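Local coordinates for thiamine pyrophosphokinase (Candida albicans, PDB 2G9Z), which catalyses the transfer of a diphosphate group from ATP to thiamine, forming the cofactor thiamine diphosphate, at residues C89-A94 / F127-P132; L66-Q71 / E85-A90; L296-R301 / S313-S318. One frame throughout, in Å; residues are numbered along the deposited sequence.

Contact 1: residues C89-A94 / F127-P132. With MG (magnesium ion), chain C; MG (magnesium ion), chain D; VNP (3-[(4-amino-2-methylpyrimidin-5-yl)methyl]-5-(2-{[hydroxy(phosphonoamino)phosphoryl]oxy}ethyl)-4-methyl-1,3-thiazol-3-I um), chain H.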
loop_
_atom_site.group_PDB
_atom_site.type_symbol
_atom_site.label_atom_id
_atom_site.label_comp_id
_atom_site.label_asym_id
_atom_site.label_seq_id
_atom_site.Cartn_x
_atom_site.Cartn_y
_atom_site.Cartn_z
ATOM N N CYS A 89 -15.764 -8.341 -12.733
ATOM C CA CYS A 89 -14.375 -8.780 -12.701
ATOM C C CYS A 89 -13.557 -7.825 -13.555
ATOM O O CYS A 89 -13.901 -7.557 -14.706
ATOM C CB CYS A 89 -14.208 -10.194 -13.267
ATOM S SG CYS A 89 -14.842 -11.515 -12.243
ATOM N N ALA A 90 -12.485 -7.293 -12.986
ATOM C CA ALA A 90 -11.614 -6.397 -13.731
ATOM C C ALA A 90 -10.541 -7.271 -14.375
ATOM O O ALA A 90 -9.623 -7.727 -13.698
ATOM C CB ALA A 90 -10.972 -5.370 -12.788
ATOM N N ASP A 91 -10.680 -7.523 -15.674
ATOM C CA ASP A 91 -9.728 -8.336 -16.434
ATOM C C ASP A 91 -9.286 -9.586 -15.673
ATOM O O ASP A 91 -10.082 -10.498 -15.458
ATOM C CB ASP A 91 -8.502 -7.497 -16.813
ATOM C CG ASP A 91 -7.637 -8.160 -17.880
ATOM O OD1 ASP A 91 -7.909 -9.312 -18.259
ATOM O OD2 ASP A 91 -6.672 -7.530 -18.346
ATOM N N GLY A 92 -8.020 -9.616 -15.261
ATOM C CA GLY A 92 -7.479 -10.754 -14.534
ATOM C C GLY A 92 -8.331 -11.245 -13.377
ATOM O O GLY A 92 -8.227 -12.403 -12.974
ATOM N N GLY A 93 -9.167 -10.367 -12.834
ATOM C CA GLY A 93 -10.032 -10.757 -11.735
ATOM C C GLY A 93 -10.892 -11.958 -12.090
ATOM O O GLY A 93 -11.356 -12.682 -11.206
ATOM N N ALA A 94 -11.113 -12.173 -13.386
ATOM C CA ALA A 94 -11.908 -13.309 -13.839
ATOM C C ALA A 94 -11.150 -14.608 -13.558
ATOM O O ALA A 94 -11.750 -15.609 -13.163
ATOM C CB ALA A 94 -12.211 -13.182 -15.333
ATOM N N PHE A 127 -7.994 -6.526 -21.132
ATOM C CA PHE A 127 -7.814 -7.965 -21.284
ATOM C C PHE A 127 -6.416 -8.481 -21.596
ATOM O O PHE A 127 -6.254 -9.380 -22.426
ATOM C CB PHE A 127 -8.792 -8.501 -22.337
ATOM C CG PHE A 127 -10.234 -8.268 -21.995
ATOM C CD1 PHE A 127 -10.658 -8.262 -20.670
ATOM C CD2 PHE A 127 -11.175 -8.073 -22.996
ATOM C CE1 PHE A 127 -12.002 -8.066 -20.348
ATOM C CE2 PHE A 127 -12.518 -7.877 -22.684
ATOM C CZ PHE A 127 -12.931 -7.873 -21.356
ATOM N N ASP A 128 -5.405 -7.930 -20.937
ATOM C CA ASP A 128 -4.047 -8.404 -21.159
ATOM C C ASP A 128 -3.608 -9.348 -20.043
ATOM O O ASP A 128 -2.463 -9.795 -20.015
ATOM C CB ASP A 128 -3.070 -7.234 -21.278
ATOM C CG ASP A 128 -3.178 -6.257 -20.130
ATOM O OD1 ASP A 128 -3.911 -6.526 -19.157
ATOM O OD2 ASP A 128 -2.512 -5.212 -20.210
ATOM N N SER A 129 -4.524 -9.657 -19.127
ATOM C CA SER A 129 -4.212 -10.567 -18.035
ATOM C C SER A 129 -5.179 -11.748 -18.005
ATOM O O SER A 129 -4.779 -12.868 -17.698
ATOM C CB SER A 129 -4.231 -9.830 -16.687
ATOM O OG SER A 129 -5.537 -9.394 -16.351
ATOM N N ILE A 130 -6.447 -11.509 -18.335
ATOM C CA ILE A 130 -7.429 -12.591 -18.333
ATOM C C ILE A 130 -6.954 -13.688 -19.295
ATOM O O ILE A 130 -6.458 -13.395 -20.379
ATOM C CB ILE A 130 -8.834 -12.083 -18.765
ATOM C CG1 ILE A 130 -9.882 -13.173 -18.536
ATOM C CG2 ILE A 130 -8.822 -11.678 -20.231
ATOM C CD1 ILE A 130 -11.302 -12.724 -18.822
ATOM N N SER A 131 -7.088 -14.947 -18.895
ATOM C CA SER A 131 -6.653 -16.046 -19.746
ATOM C C SER A 131 -7.727 -16.397 -20.769
ATOM O O SER A 131 -8.919 -16.360 -20.468
ATOM C CB SER A 131 -6.324 -17.284 -18.905
ATOM O OG SER A 131 -7.500 -17.867 -18.375
ATOM N N PRO A 132 -7.311 -16.744 -22.000
ATOM C CA PRO A 132 -8.241 -17.103 -23.077
ATOM C C PRO A 132 -9.302 -18.085 -22.591
ATOM O O PRO A 132 -10.494 -17.897 -22.832
ATOM C CB PRO A 132 -7.322 -17.720 -24.125
ATOM C CG PRO A 132 -6.066 -16.930 -23.957
ATOM C CD PRO A 132 -5.915 -16.891 -22.449
HETATM MG MG MG C . -5.561 -5.527 -17.850
HETATM MG MG MG D . -3.086 -3.469 -19.093
HETATM O O2G VNP H . -1.518 -3.057 -17.786
HETATM P PG VNP H . -1.531 -3.365 -16.209
HETATM O O3G VNP H . -0.267 -2.925 -15.575
HETATM O O1G VNP H . -1.749 -4.953 -16.068
HETATM N N3B VNP H . -2.830 -2.638 -15.557
HETATM P PB VNP H . -4.091 -2.512 -16.570
HETATM O O2B VNP H . -5.252 -1.984 -15.821
HETATM O O1B VNP H . -4.257 -3.812 -17.258
HETATM O O1 VNP H . -3.617 -1.423 -17.660
HETATM C C7 VNP H . -3.272 -0.069 -17.348
HETATM C C12 VNP H . -3.580 0.751 -18.604
HETATM C C11 VNP H . -3.201 2.235 -18.570
HETATM C C10 VNP H . -1.730 2.571 -18.824
HETATM C CM4 VNP H . -0.828 1.719 -19.721
HETATM S S1 VNP H . -3.484 3.157 -17.022
HETATM C C9 VNP H . -2.129 4.225 -17.310
HETATM N N5 VNP H . -1.294 3.659 -18.182
HETATM C C7A VNP H . 0.087 4.133 -18.375
HETATM C C5A VNP H . 0.271 5.623 -18.073
HETATM C C6A VNP H . 1.112 5.937 -17.013
HETATM N N1A VNP H . 1.426 7.192 -16.745
HETATM C C2A VNP H . 0.940 8.197 -17.484
HETATM C CM2 VNP H . 1.349 9.637 -17.167
HETATM N N3A VNP H . 0.115 7.944 -18.510
HETATM C C4A VNP H . -0.231 6.686 -18.820
HETATM N N4A VNP H . -1.061 6.476 -19.836
HETATM O O HOH W 1 -4.378 -6.372 -15.985
#
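Gly92 and Ile130 bring the two backbones together, their CA atoms 4.2 Å apart, where a type II' turn from Ala90 to Gly93 leads from strand 86-90 into helix 93-100 and meets the irregular loop 127-132. Asp91 carries the contact. With CG anti to the backbone N (chi1 -166°), its carboxylate reaches the loop, and its two oxygens divide the work. OD1 accepts the N-H of Ile130 at 2.6 Å, from above the carboxylate plane, and also lies at the edge of the Phe127 ring. OD2 binds a magnesium ion at 2.3 Å, takes the N-H of Ser129 on its syn side but tilted out of the carboxylate plane (3.1 Å from N), and receives a weak, bent bond from Asp128 N. Asp128 OD1 joins the same magnesium, while its OD2 holds a second one at 2.1 Å; O1B of the bound thiamine imidodiphosphate bridges both ions. Asp126 and Asp155 complete the protein share of the first ion's shell. Farther from the metals, Ala94 CB packs on Ile130 CD1 at 3.6 Å. The chemistry illustrates second-shell control: loop amides fix the rotation of one metal-binding carboxylate, and the same loop supplies another that links the two ions gripping the diphosphate.

Contact 2: residues L66-Q71 / E85-A90; sequences LLILNQ and EIIVCA
Leu66 and Ile87 pair in register between two parallel strands whose directions differ by only 16°, and the contact is best followed through Leu66, Ile68 and Ala90. Leu66 uses both of its backbone polar groups: N donates to Ile86 O at 2.9 Å, and O receives Val88 N at 2.7 Å, nearly along the C=O axis. Two residues on, Ile68 repeats the pattern, its N bonded to Val88 O at 2.7 Å and its O to Ala90 N at 2.9 Å. This last donor is tilted 32° from the carbonyl plane, as the ladder reaches its end; there a water spans Asn70 N and Ala90 O. CA-H groups of Ile87, Leu67 and Cys89 add contacts to the same carbonyl oxygens.

On one face, Leu66 CB touches Ile87 CG1 at 4.0 Å. Ile68 has CG1 anti to its carbonyl carbon (chi1 -53°); its side chain lies beside that of Ile87, pointing the same way. Ile68 CD1 meets Ile87 CG2 at 3.9 Å, with Cys89 SG slightly farther off. Helix 77-81 covers this face through Leu77, Leu80 and Trp81, and helix 93-100 presses Leu97 on Cys89. On the other face, Ala90 CB is approached by Leu69 CD1 at 3.6 Å and more loosely by Leu67 CD1, which lies against Val88 CG1 at 3.8 Å. Ser159 and Ile163 of helix 155-170 close that side. Parallel neighbours joined through helix 77-81, with further helices on both faces, make this the beta-alpha-beta unit of a three-layered alpha/beta domain.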
loop_
_atom_site.group_PDB
_atom_site.type_symbol
_atom_site.label_atom_id
_atom_site.label_comp_id
_atom_site.label_asym_id
_atom_site.label_seq_id
_atom_site.Cartn_x
_atom_site.Cartn_y
_atom_site.Cartn_z
ATOM N N LEU A 66 -19.856 -6.192 -6.127
ATOM C CA LEU A 66 -18.597 -6.860 -5.830
ATOM C C LEU A 66 -17.677 -6.665 -7.030
ATOM O O LEU A 66 -18.016 -7.049 -8.151
ATOM C CB LEU A 66 -18.810 -8.358 -5.591
ATOM C CG LEU A 66 -17.538 -9.187 -5.358
ATOM C CD1 LEU A 66 -16.828 -8.689 -4.109
ATOM C CD2 LEU A 66 -17.888 -10.660 -5.209
ATOM N N LEU A 67 -16.526 -6.045 -6.800
ATOM C CA LEU A 67 -15.559 -5.816 -7.863
ATOM C C LEU A 67 -14.354 -6.693 -7.560
ATOM O O LEU A 67 -13.751 -6.584 -6.493
ATOM C CB LEU A 67 -15.158 -4.342 -7.907
ATOM C CG LEU A 67 -14.059 -3.944 -8.898
ATOM C CD1 LEU A 67 -14.359 -4.498 -10.290
ATOM C CD2 LEU A 67 -13.959 -2.418 -8.937
ATOM N N ILE A 68 -14.007 -7.565 -8.501
ATOM C CA ILE A 68 -12.895 -8.488 -8.310
ATOM C C ILE A 68 -11.690 -8.212 -9.190
ATOM O O ILE A 68 -11.748 -8.368 -10.411
ATOM C CB ILE A 68 -13.353 -9.942 -8.559
ATOM C CG1 ILE A 68 -14.593 -10.241 -7.711
ATOM C CG2 ILE A 68 -12.212 -10.916 -8.235
ATOM C CD1 ILE A 68 -15.275 -11.547 -8.053
ATOM N N LEU A 69 -10.591 -7.802 -8.569
ATOM C CA LEU A 69 -9.377 -7.542 -9.320
ATOM C C LEU A 69 -8.498 -8.791 -9.361
ATOM O O LEU A 69 -8.852 -9.828 -8.803
ATOM C CB LEU A 69 -8.625 -6.340 -8.741
ATOM C CG LEU A 69 -9.055 -5.015 -9.392
ATOM C CD1 LEU A 69 -10.556 -4.801 -9.225
ATOM C CD2 LEU A 69 -8.277 -3.860 -8.769
ATOM N N ASN A 70 -7.347 -8.676 -10.010
ATOM C CA ASN A 70 -6.447 -9.802 -10.209
ATOM C C ASN A 70 -5.462 -10.234 -9.116
ATOM O O ASN A 70 -4.295 -9.850 -9.130
ATOM C CB ASN A 70 -5.692 -9.576 -11.521
ATOM C CG ASN A 70 -4.943 -10.809 -11.985
ATOM O OD1 ASN A 70 -5.296 -11.935 -11.631
ATOM N ND2 ASN A 70 -3.912 -10.603 -12.795
ATOM N N GLN A 71 -5.948 -11.063 -8.194
ATOM C CA GLN A 71 -5.146 -11.624 -7.110
ATOM C C GLN A 71 -5.899 -12.821 -6.540
ATOM O O GLN A 71 -7.127 -12.880 -6.602
ATOM C CB GLN A 71 -4.871 -10.590 -6.002
ATOM C CG GLN A 71 -3.670 -9.683 -6.288
ATOM C CD GLN A 71 -3.267 -8.825 -5.093
ATOM O OE1 GLN A 71 -3.880 -7.793 -4.816
ATOM N NE2 GLN A 71 -2.235 -9.257 -4.377
ATOM N N GLU A 85 -25.677 -7.554 -5.529
ATOM C CA GLU A 85 -26.620 -7.450 -6.629
ATOM C C GLU A 85 -25.912 -7.669 -7.965
ATOM O O GLU A 85 -26.400 -8.394 -8.831
ATOM C CB GLU A 85 -27.254 -6.061 -6.573
ATOM C CG GLU A 85 -28.237 -5.735 -7.670
ATOM C CD GLU A 85 -28.949 -4.427 -7.397
ATOM O OE1 GLU A 85 -28.258 -3.405 -7.198
ATOM O OE2 GLU A 85 -30.198 -4.422 -7.373
ATOM N N ILE A 86 -24.749 -7.041 -8.115
ATOM C CA ILE A 86 -23.956 -7.145 -9.337
ATOM C C ILE A 86 -22.509 -7.485 -8.995
ATOM O O ILE A 86 -21.973 -7.001 -7.998
ATOM C CB ILE A 86 -23.981 -5.806 -10.121
ATOM C CG1 ILE A 86 -25.349 -5.604 -10.779
ATOM C CG2 ILE A 86 -22.872 -5.775 -11.159
ATOM C CD1 ILE A 86 -25.628 -6.546 -11.930
ATOM N N ILE A 87 -21.893 -8.328 -9.819
ATOM C CA ILE A 87 -20.500 -8.716 -9.629
ATOM C C ILE A 87 -19.727 -8.362 -10.895
ATOM O O ILE A 87 -20.143 -8.703 -12.004
ATOM C CB ILE A 87 -20.336 -10.234 -9.376
ATOM C CG1 ILE A 87 -21.029 -10.649 -8.075
ATOM C CG2 ILE A 87 -18.855 -10.582 -9.290
ATOM C CD1 ILE A 87 -22.523 -10.848 -8.188
ATOM N N VAL A 88 -18.600 -7.678 -10.723
ATOM C CA VAL A 88 -17.763 -7.270 -11.848
ATOM C C VAL A 88 -16.323 -7.745 -11.684
ATOM O O VAL A 88 -15.731 -7.574 -10.617
ATOM C CB VAL A 88 -17.722 -5.730 -11.980
ATOM C CG1 VAL A 88 -16.808 -5.325 -13.135
ATOM C CG2 VAL A 88 -19.123 -5.181 -12.166
ATOM N N CYS A 89 -15.764 -8.341 -12.733
ATOM C CA CYS A 89 -14.375 -8.780 -12.701
ATOM C C CYS A 89 -13.557 -7.825 -13.555
ATOM O O CYS A 89 -13.901 -7.557 -14.706
ATOM C CB CYS A 89 -14.208 -10.194 -13.267
ATOM S SG CYS A 89 -14.842 -11.515 -12.243
ATOM N N ALA A 90 -12.485 -7.293 -12.986
ATOM C CA ALA A 90 -11.614 -6.397 -13.731
ATOM C C ALA A 90 -10.541 -7.271 -14.375
ATOM O O ALA A 90 -9.623 -7.727 -13.698
ATOM C CB ALA A 90 -10.972 -5.370 -12.788
HETATM O O HOH W 2 -7.579 -6.165 -11.876
#

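Contact 3: residues L296-R301 / S313-S318. With VNP (3-[(4-amino-2-methylpyrimidin-5-yl)methyl]-5-(2-{[hydroxy(phosphonoamino)phosphoryl]oxy}ethyl)-4-methyl-1,3-thiazol-3-I um), chain N.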
loop_
_atom_site.group_PDB
_atom_site.type_symbol
_atom_site.label_atom_id
_atom_site.label_comp_id
_atom_site.label_asym_id
_atom_site.label_seq_id
_atom_site.Cartn_x
_atom_site.Cartn_y
_atom_site.Cartn_z
ATOM N N LEU A 296 -10.879 4.574 20.310
ATOM C CA LEU A 296 -9.670 3.891 19.863
ATOM C C LEU A 296 -8.755 3.731 21.077
ATOM O O LEU A 296 -8.845 4.513 22.026
ATOM C CB LEU A 296 -8.965 4.696 18.768
ATOM C CG LEU A 296 -9.819 4.939 17.521
ATOM C CD1 LEU A 296 -8.990 5.668 16.466
ATOM C CD2 LEU A 296 -10.333 3.606 16.975
ATOM N N LYS A 297 -7.894 2.717 21.048
ATOM C CA LYS A 297 -6.964 2.456 22.145
ATOM C C LYS A 297 -6.107 3.692 22.402
ATOM O O LYS A 297 -5.851 4.059 23.548
ATOM C CB LYS A 297 -6.076 1.258 21.802
ATOM C CG LYS A 297 -5.070 0.862 22.886
ATOM C CD LYS A 297 -5.744 0.316 24.129
ATOM C CE LYS A 297 -4.708 -0.065 25.187
ATOM N NZ LYS A 297 -5.361 -0.540 26.441
ATOM N N TYR A 298 -5.666 4.332 21.327
ATOM C CA TYR A 298 -4.872 5.546 21.434
ATOM C C TYR A 298 -5.724 6.636 20.789
ATOM O O TYR A 298 -5.564 6.962 19.611
ATOM C CB TYR A 298 -3.539 5.363 20.706
ATOM C CG TYR A 298 -2.766 4.179 21.237
ATOM C CD1 TYR A 298 -1.916 4.306 22.337
ATOM C CD2 TYR A 298 -2.942 2.913 20.687
ATOM C CE1 TYR A 298 -1.263 3.196 22.872
ATOM C CE2 TYR A 298 -2.299 1.801 21.216
ATOM C CZ TYR A 298 -1.465 1.945 22.305
ATOM O OH TYR A 298 -0.850 0.831 22.830
ATOM N N ASP A 299 -6.665 7.162 21.570
ATOM C CA ASP A 299 -7.564 8.198 21.088
ATOM C C ASP A 299 -6.824 9.497 20.881
ATOM O O ASP A 299 -5.946 9.865 21.663
ATOM C CB ASP A 299 -8.737 8.418 22.057
ATOM C CG ASP A 299 -9.927 7.520 21.748
ATOM O OD1 ASP A 299 -10.130 7.196 20.550
ATOM O OD2 ASP A 299 -10.671 7.154 22.691
ATOM N N MET A 300 -7.198 10.198 19.822
ATOM C CA MET A 300 -6.565 11.459 19.478
ATOM C C MET A 300 -7.507 12.632 19.708
ATOM O O MET A 300 -8.724 12.509 19.577
ATOM C CB MET A 300 -6.130 11.420 18.007
ATOM C CG MET A 300 -5.039 10.391 17.701
ATOM S SD MET A 300 -5.088 9.737 15.994
ATOM C CE MET A 300 -6.400 8.544 16.149
ATOM N N ARG A 301 -6.931 13.768 20.072
ATOM C CA ARG A 301 -7.698 14.984 20.275
ATOM C C ARG A 301 -6.878 16.083 19.617
ATOM O O ARG A 301 -5.726 16.295 19.978
ATOM C CB ARG A 301 -7.901 15.266 21.773
ATOM C CG ARG A 301 -8.687 14.167 22.504
ATOM C CD ARG A 301 -10.011 13.884 21.800
ATOM N NE ARG A 301 -10.502 12.534 22.062
ATOM C CZ ARG A 301 -10.964 12.114 23.235
ATOM N NH1 ARG A 301 -11.009 12.945 24.275
ATOM N NH2 ARG A 301 -11.367 10.857 23.372
ATOM N N SER A 313 -0.657 4.540 13.249
ATOM C CA SER A 313 -0.659 3.173 12.744
ATOM C C SER A 313 -0.560 2.300 13.982
ATOM O O SER A 313 -0.136 2.768 15.041
ATOM C CB SER A 313 0.514 2.908 11.786
ATOM O OG SER A 313 1.767 3.083 12.413
ATOM N N SER A 314 -0.955 1.041 13.854
ATOM C CA SER A 314 -0.964 0.133 14.989
ATOM C C SER A 314 -1.860 0.664 16.119
ATOM O O SER A 314 -1.588 0.440 17.298
ATOM C CB SER A 314 0.455 -0.103 15.503
ATOM O OG SER A 314 1.194 -0.859 14.557
ATOM N N ASN A 315 -2.913 1.397 15.761
ATOM C CA ASN A 315 -3.853 1.874 16.772
ATOM C C ASN A 315 -4.738 0.647 16.976
ATOM O O ASN A 315 -4.608 -0.323 16.225
ATOM C CB ASN A 315 -4.701 3.044 16.252
ATOM C CG ASN A 315 -5.183 3.963 17.379
ATOM O OD1 ASN A 315 -5.495 3.500 18.476
ATOM N ND2 ASN A 315 -5.253 5.266 17.105
ATOM N N ARG A 316 -5.619 0.668 17.973
ATOM C CA ARG A 316 -6.506 -0.467 18.222
ATOM C C ARG A 316 -7.918 0.043 18.501
ATOM O O ARG A 316 -8.115 1.209 18.843
ATOM C CB ARG A 316 -6.055 -1.298 19.434
ATOM C CG ARG A 316 -4.563 -1.420 19.657
ATOM C CD ARG A 316 -3.861 -2.358 18.689
ATOM N NE ARG A 316 -2.448 -2.463 19.057
ATOM C CZ ARG A 316 -1.469 -2.823 18.229
ATOM N NH1 ARG A 316 -1.732 -3.122 16.968
ATOM N NH2 ARG A 316 -0.214 -2.856 18.663
ATOM N N ILE A 317 -8.893 -0.846 18.376
ATOM C CA ILE A 317 -10.281 -0.479 18.603
ATOM C C ILE A 317 -10.757 -0.899 19.994
ATOM O O ILE A 317 -10.822 -2.084 20.309
ATOM C CB ILE A 317 -11.193 -1.112 17.525
ATOM C CG1 ILE A 317 -10.783 -0.595 16.137
ATOM C CG2 ILE A 317 -12.653 -0.784 17.815
ATOM C CD1 ILE A 317 -11.602 -1.151 14.993
ATOM N N SER A 318 -11.068 0.091 20.827
ATOM C CA SER A 318 -11.547 -0.164 22.182
ATOM C C SER A 318 -13.074 -0.221 22.243
ATOM O O SER A 318 -13.642 -0.936 23.070
ATOM C CB SER A 318 -11.037 0.923 23.139
ATOM O OG SER A 318 -9.627 0.859 23.277
HETATM O O2G VNP N . 1.733 -4.226 17.503
HETATM P PG VNP N . 1.787 -4.423 15.909
HETATM O O3G VNP N . 0.492 -4.058 15.289
HETATM O O1G VNP N . 2.147 -5.974 15.670
HETATM N N3B VNP N . 3.013 -3.532 15.324
HETATM P PB VNP N . 4.284 -3.409 16.328
HETATM O O2B VNP N . 5.406 -2.786 15.589
HETATM O O1B VNP N . 4.516 -4.737 16.935
HETATM O O1 VNP N . 3.779 -2.407 17.484
HETATM C C7 VNP N . 3.369 -1.054 17.253
HETATM C C12 VNP N . 3.662 -0.290 18.545
HETATM C C11 VNP N . 3.183 1.164 18.619
HETATM C C10 VNP N . 1.688 1.377 18.865
HETATM C CM4 VNP N . 0.832 0.392 19.666
HETATM S S1 VNP N . 3.424 2.223 17.154
HETATM C C9 VNP N . 2.003 3.179 17.510
HETATM N N5 VNP N . 1.188 2.483 18.306
HETATM C C7A VNP N . -0.224 2.848 18.500
HETATM C C5A VNP N . -0.506 4.343 18.323
HETATM C C6A VNP N . -1.390 4.686 17.307
HETATM N N1A VNP N . -1.770 5.938 17.128
HETATM C C2A VNP N . -1.312 6.916 17.921
HETATM C CM2 VNP N . -1.801 8.351 17.711
HETATM N N3A VNP N . -0.451 6.636 18.909
HETATM C C4A VNP N . -0.039 5.378 19.127
HETATM N N4A VNP N . 0.814 5.142 20.121
HETATM O O HOH W 3 -1.315 -1.920 21.813
#
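Asn315 OD1 is gripped by two backbone N-H groups, from Tyr298 N at 3.0 Å and from its own neighbour Arg316 N at 2.9 Å, the latter in the carbonyl plane and on a lone pair. The site belongs to the vitamin B1 binding domain, a beta sandwich, where the chain turns a corner at Ser314. Asn315 CG stands anti to the backbone N (chi1 -153°), which carries the amide across to Tyr298; ND2 then donates to Tyr298 O at 3.0 Å. The side chain thus engages both backbone polar groups of Tyr298, much as a strand neighbour would, and Ser312 OG shares ND2. Next to it, Lys297 N donates to Arg316 O at 2.7 Å, an almost straight bond made from above the carbonyl plane, and Lys297 CB rests on Arg316 CB. The amide of Asn315 slides past the Tyr298 ring at 56° to it, with OD1 at the ring edge.

That ring offers one face to the ligand: Tyr298 CD2 lies 3.5 Å from C7A of the ligand, the methylene joining pyrimidine and thiazolium. Met300 CG flanks the pyrimidine methyl CM2, while its CE meets Asn315 ND2 tip to tip. The pocket is completed by the second subunit, whose Gln151 bonds Tyr298 OH and whose Arg216 bonds Ser314 OG. A water also spans Tyr298 OH and Arg316 NE, tying the ring to the guanidinium, whose edge is turned to the terminal phosphate. Ser314 O sits over the centre of one face of this group, 3.3 Å above its plane, and may thereby favour its positive charge. At the tip, two N-H groups fork onto that phosphate: Arg316 NH1 reaches O3G at 2.9 Å, and Arg316 NH2 reaches O2G at 2.6 Å.

The three contacts show how chemistry follows place in the fold. Contact 2 lies nearest the chain centre and is almost wholly apolar apart from its backbone ladder; contact 1 takes up the last two residues of strand 86-90, Cys89 and Ala90, which it shares with contact 2, so buried packing gives way to carboxylates and metals at the strand tip. Contact 3, about 39 Å from contact 1 between centres, is also largely buried but belongs to the other domain and relies on an amide, an aromatic face and an arginine. Within one chain contacts 1 and 3 never meet. The dimer unites them: the ligand at contact 1 is also bonded by Arg316 and Ser314 of the second subunit.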